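Local coordinates for chloroplastic group IIB intron splicing facilitator CRS2, chloroplastic (Zea mays, PDB 1RYB), which is required for splicing group IIB introns in chloroplasts as a complex with CAF1 or CAF2, and lacks peptidyl-tRNA hydrolase activity although it belongs to that family, at residues Q57-L62 with E86-L91; P17-L23 with R100-Y106; I67-V72 with R187-L191. All coordinates share one frame. Residue numbers count along the deposited sequence, not the author numbering.

In the fold
Contact 2 forms the centre of the mixed sheet of this peptidyl-tRNA hydrolase fold; both other contacts involve the strands on the 18-22 side, 70-77 (contact 3) and then 60-67 (contact 1), with their helices on opposite faces. The centre of contact 2 is 12 Å from those of contacts 1 and 3, which are 21 Å apart. On the L19/A21 face, helix 84-94 packs I88 CD1 3.8 Å from A21 CB. On the other face, W18 meets contact 3 (CH2 to L189 CG, 3.8 Å), and W18 N bonds P71 O at 3.0 Å. The L23 side chain is about 7 Å from that of H35, which corresponds to the proton acceptor of active relatives; contact 3 lies away from it.

Contact 1 of 3, residues Q57-L62 with E86-L91; sequences QSKSLL and EAIGPL
L91 spreads its isobutyl group beneath Q57, S58, S60 and L62, where a β-hairpin of the mixed peptidyl-tRNA hydrolase sheet packs on helix 84-94. The hairpin reverses through a two-residue type I' turn from Q57 to S60, closed by Q57 N to S60 O (3.1 Å) and S60 N to Q57 O (2.9 Å). S58 (46/52) and K59 (60/28) take the positive phi that this turn needs. Strand 60-62 passes the helix at an axis distance of 9.8 Å and an angle of 52°, and K59 CA lies 5.2 Å from A87 CA. In the m,t rotamer, L91 places CD2 3.6 Å from L62 CD2 and 3.8 Å from Q57 CD. Q57 turns OE1 to the hydroxyl of Y95. A87 is small enough for the turn to come close: K59 CB is 4.0 Å and S60 OG 3.2 Å from A87 CB. With chi1 m, S60 OG also bonds S58 O (3.0 Å) within the hairpin. K59 extends over E86, but NZ to OE2 is 4.4 Å, beyond a salt bridge. The helix is kinked at P90, which has no N-H and so leaves E86 O without its helical partner; a water donates to E86 O (3.1 Å) and to S58 OG (2.8 Å). L91 N makes only a weak bond to A87 O (3.5 Å), which S58 OG (chi1 t) supplements, donating at 3.0 Å.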
loop_
_atom_site.group_PDB
_atom_site.type_symbol
_atom_site.label_atom_id
_atom_site.label_comp_id
_atom_site.label_asym_id
_atom_site.label_seq_id
_atom_site.Cartn_x
_atom_site.Cartn_y
_atom_site.Cartn_z
ATOM N N GLN A 57 1.340 -1.242 17.246
ATOM C CA GLN A 57 2.634 -1.873 17.392
ATOM C C GLN A 57 3.578 -1.312 16.375
ATOM O O GLN A 57 3.152 -1.008 15.250
ATOM C CB GLN A 57 2.449 -3.392 17.126
ATOM C CG GLN A 57 3.714 -4.298 17.360
ATOM C CD GLN A 57 3.558 -5.740 16.897
ATOM O OE1 GLN A 57 2.507 -6.173 16.439
ATOM N NE2 GLN A 57 4.612 -6.510 17.069
ATOM N N SER A 58 4.835 -1.146 16.754
ATOM C CA SER A 58 5.874 -0.692 15.790
ATOM C C SER A 58 5.453 0.515 14.905
ATOM O O SER A 58 5.519 0.468 13.661
ATOM C CB SER A 58 6.245 -1.854 14.842
ATOM O OG SER A 58 7.399 -1.489 14.076
ATOM N N LYS A 59 4.983 1.574 15.561
ATOM C CA LYS A 59 4.563 2.835 14.899
ATOM C C LYS A 59 3.469 2.627 13.922
ATOM O O LYS A 59 3.333 3.449 13.029
ATOM C CB LYS A 59 5.741 3.361 14.080
ATOM C CG LYS A 59 7.020 3.631 14.892
ATOM C CD LYS A 59 8.139 4.242 14.032
ATOM C CE LYS A 59 9.126 5.060 14.842
ATOM N NZ LYS A 59 9.771 4.205 15.848
ATOM N N SER A 60 2.619 1.596 14.113
ATOM C CA SER A 60 1.569 1.332 13.145
ATOM C C SER A 60 0.270 0.976 13.807
ATOM O O SER A 60 0.236 0.631 14.972
ATOM C CB SER A 60 1.960 0.059 12.350
ATOM O OG SER A 60 3.218 0.295 11.674
ATOM N N LEU A 61 -0.733 0.963 13.003
ATOM C CA LEU A 61 -2.019 0.339 13.274
ATOM C C LEU A 61 -1.970 -0.941 12.450
ATOM O O LEU A 61 -1.550 -0.919 11.282
ATOM C CB LEU A 61 -3.223 1.162 12.742
ATOM C CG LEU A 61 -3.731 2.135 13.737
ATOM C CD1 LEU A 61 -4.820 2.980 13.053
ATOM C CD2 LEU A 61 -4.271 1.327 14.936
ATOM N N LEU A 62 -2.368 -2.083 13.035
ATOM C CA LEU A 62 -2.391 -3.258 12.211
ATOM C C LEU A 62 -3.489 -4.155 12.668
ATOM O O LEU A 62 -4.015 -3.982 13.783
ATOM C CB LEU A 62 -1.042 -4.005 12.151
ATOM C CG LEU A 62 -0.548 -4.538 13.487
ATOM C CD1 LEU A 62 -0.989 -6.015 13.725
ATOM C CD2 LEU A 62 0.977 -4.479 13.589
ATOM N N GLU A 86 10.515 2.548 8.977
ATOM C CA GLU A 86 10.723 2.441 10.402
ATOM C C GLU A 86 9.669 1.608 11.047
ATOM O O GLU A 86 9.929 1.015 12.071
ATOM C CB GLU A 86 10.790 3.836 11.112
ATOM C CG GLU A 86 12.074 4.551 10.643
ATOM C CD GLU A 86 12.347 5.855 11.323
ATOM O OE1 GLU A 86 13.129 6.628 10.874
ATOM O OE2 GLU A 86 11.548 6.157 12.307
ATOM N N ALA A 87 8.429 1.651 10.493
ATOM C CA ALA A 87 7.335 0.849 11.010
ATOM C C ALA A 87 7.367 -0.592 10.419
ATOM O O ALA A 87 7.225 -1.597 11.133
ATOM C CB ALA A 87 6.009 1.484 10.598
ATOM N N ILE A 88 7.533 -0.706 9.062
ATOM C CA ILE A 88 7.433 -1.975 8.400
ATOM C C ILE A 88 8.582 -2.939 8.662
ATOM O O ILE A 88 8.372 -4.148 8.815
ATOM C CB ILE A 88 7.160 -1.752 6.927
ATOM C CG1 ILE A 88 5.743 -1.159 6.766
ATOM C CG2 ILE A 88 7.307 -3.067 6.153
ATOM C CD1 ILE A 88 5.621 -0.308 5.493
ATOM N N GLY A 89 9.824 -2.443 8.679
ATOM C CA GLY A 89 10.946 -3.373 8.917
ATOM C C GLY A 89 10.774 -4.181 10.170
ATOM O O GLY A 89 10.895 -5.384 10.154
ATOM N N PRO A 90 10.555 -3.500 11.307
ATOM C CA PRO A 90 10.424 -4.201 12.549
ATOM C C PRO A 90 9.274 -5.170 12.577
ATOM O O PRO A 90 9.357 -6.196 13.270
ATOM C CB PRO A 90 10.380 -3.169 13.682
ATOM C CG PRO A 90 11.160 -1.998 13.093
ATOM C CD PRO A 90 10.870 -2.065 11.603
ATOM N N LEU A 91 8.192 -4.832 11.909
ATOM C CA LEU A 91 7.065 -5.761 11.878
ATOM C C LEU A 91 7.420 -7.074 11.098
ATOM O O LEU A 91 7.012 -8.187 11.454
ATOM C CB LEU A 91 5.832 -5.084 11.199
ATOM C CG LEU A 91 5.136 -4.071 12.140
ATOM C CD1 LEU A 91 4.055 -3.185 11.381
ATOM C CD2 LEU A 91 4.571 -4.811 13.407
HETATM O O HOH W 1 9.204 0.464 14.999
#

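Contact 2 of 3, residues P17-L23 with R100-Y106; sequences PWLIAGL and RHILLIY
Strands 18-22 and 102-106 run parallel, with axes 4.8 Å apart and crossing at -17°. The register pairs L19 with I102, I20 with L103, A21 with L104 and G22 with I105 (CA-CA 4.6-5.1 Å). The ladder alternates: L19 N to H101 O 2.9 Å, L103 N to L19 O 2.8 Å, A21 N to L103 O 2.8 Å, I105 N to A21 O 2.8 Å and L23 N to I105 O 3.0 Å. At the N-terminal end of the pair, the W18 five-membered ring (chi1 m) stacks face-to-face on the H101 imidazole, centroids 3.7 Å apart and planes at 12°, while H101 ND1 donates to P17 O (3.0 Å). L103 CB fits against the indole edge, 4.2 Å from W18 CE3. On that face, branched side chains form a ridge, with I20 CG1 4.2 Å from L103 CD2 and I20 CG2 4.0 Å from I105 CD1, under helix 37-48; G22 leaves room beside I105. On the L19/A21 face the small A21 leaves a local dip: L104, bent to chi1 -91°, turns CD1 to 4.2 Å from A21 CB and 3.6 Å from L23 CD2, and I88 of helix 84-94 fits into it. Y106 precedes D107, the counterpart of an aspartate that in active relatives probably keeps the catalytic histidine basic. Such central parallel strands, covered by helices on both faces, form the α/β peptidyl-tRNA hydrolase core.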
loop_
_atom_site.group_PDB
_atom_site.type_symbol
_atom_site.label_atom_id
_atom_site.label_comp_id
_atom_site.label_asym_id
_atom_site.label_seq_id
_atom_site.Cartn_x
_atom_site.Cartn_y
_atom_site.Cartn_z
ATOM N N PRO A 17 3.477 -16.312 6.502
ATOM C CA PRO A 17 2.548 -15.147 6.458
ATOM C C PRO A 17 2.942 -14.095 5.466
ATOM O O PRO A 17 4.056 -14.101 4.937
ATOM C CB PRO A 17 2.538 -14.511 7.850
ATOM C CG PRO A 17 3.760 -15.074 8.571
ATOM C CD PRO A 17 4.304 -16.257 7.727
ATOM N N TRP A 18 1.978 -13.201 5.218
ATOM C CA TRP A 18 2.174 -11.992 4.414
ATOM C C TRP A 18 1.981 -10.771 5.278
ATOM O O TRP A 18 1.216 -10.778 6.248
ATOM C CB TRP A 18 1.175 -11.850 3.240
ATOM C CG TRP A 18 1.502 -12.763 2.083
ATOM C CD1 TRP A 18 1.452 -14.161 2.098
ATOM C CD2 TRP A 18 1.874 -12.374 0.749
ATOM N NE1 TRP A 18 1.795 -14.638 0.868
ATOM C CE2 TRP A 18 2.086 -13.566 0.019
ATOM C CE3 TRP A 18 2.116 -11.142 0.123
ATOM C CZ2 TRP A 18 2.370 -13.525 -1.351
ATOM C CZ3 TRP A 18 2.535 -11.141 -1.235
ATOM C CH2 TRP A 18 2.656 -12.307 -1.931
ATOM N N LEU A 19 2.660 -9.701 4.876
ATOM C CA LEU A 19 2.468 -8.435 5.546
ATOM C C LEU A 19 2.010 -7.519 4.450
ATOM O O LEU A 19 2.738 -7.311 3.518
ATOM C CB LEU A 19 3.782 -7.982 6.211
ATOM C CG LEU A 19 3.707 -6.685 7.053
ATOM C CD1 LEU A 19 5.134 -6.507 7.648
ATOM C CD2 LEU A 19 3.495 -5.496 6.090
ATOM N N ILE A 20 0.777 -7.022 4.540
ATOM C CA ILE A 20 0.204 -6.202 3.536
ATOM C C ILE A 20 0.160 -4.802 4.070
ATOM O O ILE A 20 -0.670 -4.471 4.992
ATOM C CB ILE A 20 -1.229 -6.751 3.184
ATOM C CG1 ILE A 20 -1.135 -8.212 2.587
ATOM C CG2 ILE A 20 -1.907 -5.795 2.159
ATOM C CD1 ILE A 20 -2.454 -8.887 2.510
ATOM N N ALA A 21 1.018 -3.937 3.502
ATOM C CA ALA A 21 1.122 -2.568 4.068
ATOM C C ALA A 21 0.709 -1.504 3.084
ATOM O O ALA A 21 1.140 -1.533 1.971
ATOM C CB ALA A 21 2.599 -2.317 4.507
ATOM N N GLY A 22 -0.171 -0.602 3.516
ATOM C CA GLY A 22 -0.624 0.508 2.678
ATOM C C GLY A 22 0.012 1.782 3.280
ATOM O O GLY A 22 0.016 1.959 4.539
ATOM N N LEU A 23 0.652 2.607 2.393
ATOM C CA LEU A 23 1.350 3.829 2.769
ATOM C C LEU A 23 0.423 5.040 2.880
ATOM O O LEU A 23 -0.572 5.192 2.128
ATOM C CB LEU A 23 2.478 4.114 1.794
ATOM C CG LEU A 23 3.432 2.917 1.739
ATOM C CD1 LEU A 23 4.678 3.332 0.993
ATOM C CD2 LEU A 23 3.860 2.517 3.179
ATOM N N ARG A 100 9.646 -11.578 0.122
ATOM C CA ARG A 100 8.754 -11.853 -0.975
ATOM C C ARG A 100 7.313 -11.765 -0.619
ATOM O O ARG A 100 6.492 -11.752 -1.555
ATOM C CB ARG A 100 9.033 -13.226 -1.607
ATOM C CG ARG A 100 8.743 -14.392 -0.649
ATOM C CD ARG A 100 9.103 -15.783 -1.225
ATOM N NE ARG A 100 8.860 -16.911 -0.305
ATOM C CZ ARG A 100 9.632 -17.177 0.774
ATOM N NH1 ARG A 100 9.408 -18.216 1.626
ATOM N NH2 ARG A 100 10.638 -16.350 1.014
ATOM N N HIS A 101 7.028 -11.700 0.704
ATOM C CA HIS A 101 5.641 -11.631 1.189
ATOM C C HIS A 101 5.324 -10.307 1.860
ATOM O O HIS A 101 4.323 -10.177 2.582
ATOM C CB HIS A 101 5.350 -12.772 2.178
ATOM C CG HIS A 101 5.203 -14.075 1.511
ATOM N ND1 HIS A 101 4.934 -15.210 2.240
ATOM C CD2 HIS A 101 5.294 -14.425 0.165
ATOM C CE1 HIS A 101 4.868 -16.237 1.338
ATOM N NE2 HIS A 101 5.092 -15.767 0.081
ATOM N N ILE A 102 6.206 -9.338 1.644
ATOM C CA ILE A 102 5.978 -8.006 2.159
ATOM C C ILE A 102 5.402 -7.224 1.016
ATOM O O ILE A 102 6.142 -6.833 0.092
ATOM C CB ILE A 102 7.284 -7.340 2.590
ATOM C CG1 ILE A 102 7.964 -8.182 3.715
ATOM C CG2 ILE A 102 6.976 -5.918 3.086
ATOM C CD1 ILE A 102 9.314 -7.634 4.113
ATOM N N LEU A 103 4.042 -7.005 1.052
ATOM C CA LEU A 103 3.369 -6.334 -0.049
ATOM C C LEU A 103 3.181 -4.887 0.288
ATOM O O LEU A 103 2.471 -4.557 1.245
ATOM C CB LEU A 103 2.016 -7.015 -0.341
ATOM C CG LEU A 103 1.078 -6.348 -1.335
ATOM C CD1 LEU A 103 1.728 -6.321 -2.735
ATOM C CD2 LEU A 103 -0.157 -7.257 -1.425
ATOM N N LEU A 104 3.745 -4.012 -0.598
ATOM C CA LEU A 104 3.542 -2.581 -0.411
ATOM C C LEU A 104 2.494 -2.066 -1.357
ATOM O O LEU A 104 2.546 -2.329 -2.545
ATOM C CB LEU A 104 4.828 -1.699 -0.615
ATOM C CG LEU A 104 5.612 -1.472 0.645
ATOM C CD1 LEU A 104 4.943 -0.459 1.548
ATOM C CD2 LEU A 104 5.904 -2.804 1.374
ATOM N N ILE A 105 1.572 -1.245 -0.829
ATOM C CA ILE A 105 0.486 -0.632 -1.604
ATOM C C ILE A 105 0.594 0.892 -1.497
ATOM O O ILE A 105 0.576 1.416 -0.380
ATOM C CB ILE A 105 -0.890 -1.179 -1.121
ATOM C CG1 ILE A 105 -0.833 -2.707 -1.113
ATOM C CG2 ILE A 105 -2.018 -0.664 -2.069
ATOM C CD1 ILE A 105 -2.248 -3.299 -0.924
ATOM N N TYR A 106 0.631 1.612 -2.631
ATOM C CA TYR A 106 0.883 3.076 -2.514
ATOM C C TYR A 106 0.483 3.821 -3.776
ATOM O O TYR A 106 0.143 3.198 -4.767
ATOM C CB TYR A 106 2.424 3.279 -2.256
ATOM C CG TYR A 106 3.230 2.806 -3.500
ATOM C CD1 TYR A 106 3.557 3.696 -4.524
ATOM C CD2 TYR A 106 3.524 1.468 -3.744
ATOM C CE1 TYR A 106 4.267 3.271 -5.643
ATOM C CE2 TYR A 106 4.078 0.990 -4.945
ATOM C CZ TYR A 106 4.521 1.924 -5.877
ATOM O OH TYR A 106 5.114 1.532 -7.082
#

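Contact 3 of 3, residues I67-V72 with R187-L191; sequences IGEVPV and RTLVL
Residues 67-70 form a type II' turn, closed by I67 N to V70 O and V70 N to I67 O (both 2.8 Å), that leads into strand 70-72. Residues 187-191 are regular α-helix, with L191 N bonding R187 O at 2.9 Å. Strand 70-72 and this helix cross at 119°, axes 10.3 Å apart; the nearest CA pairs are I67 with R187 (6.6 Å) and G68 with L191 (7.0 Å). G68 sits at phi/psi 63/-137, a region where glycine is at ease, and a CB there would collide with L191 CD2. Without it, L191 (m,t) brings CD2 to 4.1 Å from G68 CA, 3.4 Å from I67 O and 3.8 Å from V70 CG2. I67, a branched residue pointing at the helix, puts CG2 3.9 Å from L191 CG and CB 4.1 Å from V190 CG1. That same V190 CG1 is 3.9 Å from V70 CG1 and 4.3 Å from V72 CG1, so the compact valine lies against three apolar neighbours. R187 passes its guanidinium over I67, CG2 to NH2 3.8 Å with the methyl above the plane. Its NH2 also forms a salt bridge to E49, and a water accepts from both R187 NH2 (3.0 Å) and G68 N (2.6 Å). Apolar packing thus joins the C-terminal part of helix 169-192 to the hairpin between strands 60-67 and 70-77, a helix-on-sheet layer of the α/β peptidyl-tRNA hydrolase fold.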
loop_
_atom_site.group_PDB
_atom_site.type_symbol
_atom_site.label_atom_id
_atom_site.label_comp_id
_atom_site.label_asym_id
_atom_site.label_seq_id
_atom_site.Cartn_x
_atom_site.Cartn_y
_atom_site.Cartn_z
ATOM N N ILE A 67 -6.182 -14.668 4.647
ATOM C CA ILE A 67 -6.771 -14.631 3.292
ATOM C C ILE A 67 -6.792 -16.105 2.889
ATOM O O ILE A 67 -5.691 -16.753 2.835
ATOM C CB ILE A 67 -5.958 -13.795 2.277
ATOM C CG1 ILE A 67 -6.008 -12.305 2.676
ATOM C CG2 ILE A 67 -6.491 -14.006 0.823
ATOM C CD1 ILE A 67 -5.448 -11.403 1.573
ATOM N N GLY A 68 -8.005 -16.728 2.790
ATOM C CA GLY A 68 -7.954 -18.139 2.555
ATOM C C GLY A 68 -7.263 -18.746 3.782
ATOM O O GLY A 68 -7.569 -18.350 4.920
ATOM N N GLU A 69 -6.349 -19.687 3.578
ATOM C CA GLU A 69 -5.588 -20.353 4.630
ATOM C C GLU A 69 -4.298 -19.641 4.934
ATOM O O GLU A 69 -3.501 -20.114 5.725
ATOM C CB GLU A 69 -5.269 -21.845 4.262
ATOM C CG GLU A 69 -6.574 -22.660 3.992
ATOM C CD GLU A 69 -6.390 -23.956 3.199
ATOM O OE1 GLU A 69 -5.299 -24.505 3.019
ATOM O OE2 GLU A 69 -7.545 -24.482 2.790
ATOM N N VAL A 70 -4.077 -18.494 4.278
ATOM C CA VAL A 70 -2.808 -17.803 4.494
ATOM C C VAL A 70 -2.962 -16.743 5.581
ATOM O O VAL A 70 -3.782 -15.851 5.486
ATOM C CB VAL A 70 -2.316 -17.076 3.163
ATOM C CG1 VAL A 70 -0.888 -16.513 3.291
ATOM C CG2 VAL A 70 -2.403 -18.055 1.994
ATOM N N PRO A 71 -2.142 -16.827 6.546
ATOM C CA PRO A 71 -2.133 -15.803 7.629
ATOM C C PRO A 71 -1.539 -14.505 7.055
ATOM O O PRO A 71 -0.514 -14.506 6.342
ATOM C CB PRO A 71 -1.182 -16.358 8.679
ATOM C CG PRO A 71 -0.798 -17.763 8.239
ATOM C CD PRO A 71 -1.222 -17.979 6.794
ATOM N N VAL A 72 -2.133 -13.389 7.409
ATOM C CA VAL A 72 -1.572 -12.134 6.944
ATOM C C VAL A 72 -1.668 -11.109 8.065
ATOM O O VAL A 72 -2.519 -11.202 8.996
ATOM C CB VAL A 72 -2.424 -11.580 5.747
ATOM C CG1 VAL A 72 -2.577 -12.580 4.602
ATOM C CG2 VAL A 72 -3.842 -11.102 6.154
ATOM N N ARG A 187 -5.896 -10.647 -3.125
ATOM C CA ARG A 187 -6.231 -12.011 -2.730
ATOM C C ARG A 187 -5.598 -13.013 -3.598
ATOM O O ARG A 187 -5.117 -14.046 -3.188
ATOM C CB ARG A 187 -7.689 -12.232 -2.867
ATOM C CG ARG A 187 -8.459 -11.666 -1.744
ATOM C CD ARG A 187 -9.882 -12.216 -1.722
ATOM N NE ARG A 187 -9.953 -13.666 -1.902
ATOM C CZ ARG A 187 -10.187 -14.514 -0.881
ATOM N NH1 ARG A 187 -10.266 -15.852 -1.024
ATOM N NH2 ARG A 187 -10.308 -14.001 0.328
ATOM N N THR A 188 -5.692 -12.778 -4.899
ATOM C CA THR A 188 -5.084 -13.724 -5.870
ATOM C C THR A 188 -3.586 -13.792 -5.736
ATOM O O THR A 188 -3.002 -14.874 -5.694
ATOM C CB THR A 188 -5.441 -13.354 -7.331
ATOM O OG1 THR A 188 -6.859 -13.444 -7.445
ATOM C CG2 THR A 188 -4.745 -14.365 -8.306
ATOM N N LEU A 189 -2.929 -12.647 -5.651
ATOM C CA LEU A 189 -1.500 -12.707 -5.428
ATOM C C LEU A 189 -1.144 -13.509 -4.212
ATOM O O LEU A 189 -0.212 -14.287 -4.226
ATOM C CB LEU A 189 -0.922 -11.257 -5.302
ATOM C CG LEU A 189 0.517 -11.171 -4.807
ATOM C CD1 LEU A 189 1.463 -11.600 -5.914
ATOM C CD2 LEU A 189 0.811 -9.748 -4.398
ATOM N N VAL A 190 -1.792 -13.226 -3.101
ATOM C CA VAL A 190 -1.506 -13.916 -1.833
ATOM C C VAL A 190 -1.796 -15.408 -1.895
ATOM O O VAL A 190 -0.973 -16.196 -1.479
ATOM C CB VAL A 190 -2.316 -13.278 -0.748
ATOM C CG1 VAL A 190 -2.217 -14.109 0.548
ATOM C CG2 VAL A 190 -1.790 -11.834 -0.579
ATOM N N LEU A 191 -2.945 -15.819 -2.475
ATOM C CA LEU A 191 -3.254 -17.264 -2.608
ATOM C C LEU A 191 -2.425 -18.101 -3.618
ATOM O O LEU A 191 -2.139 -19.301 -3.419
ATOM C CB LEU A 191 -4.754 -17.457 -2.852
ATOM C CG LEU A 191 -5.590 -16.835 -1.762
ATOM C CD1 LEU A 191 -7.083 -16.909 -2.072
ATOM C CD2 LEU A 191 -5.287 -17.566 -0.457
HETATM O O HOH W 2 -10.404 -15.631 2.813
#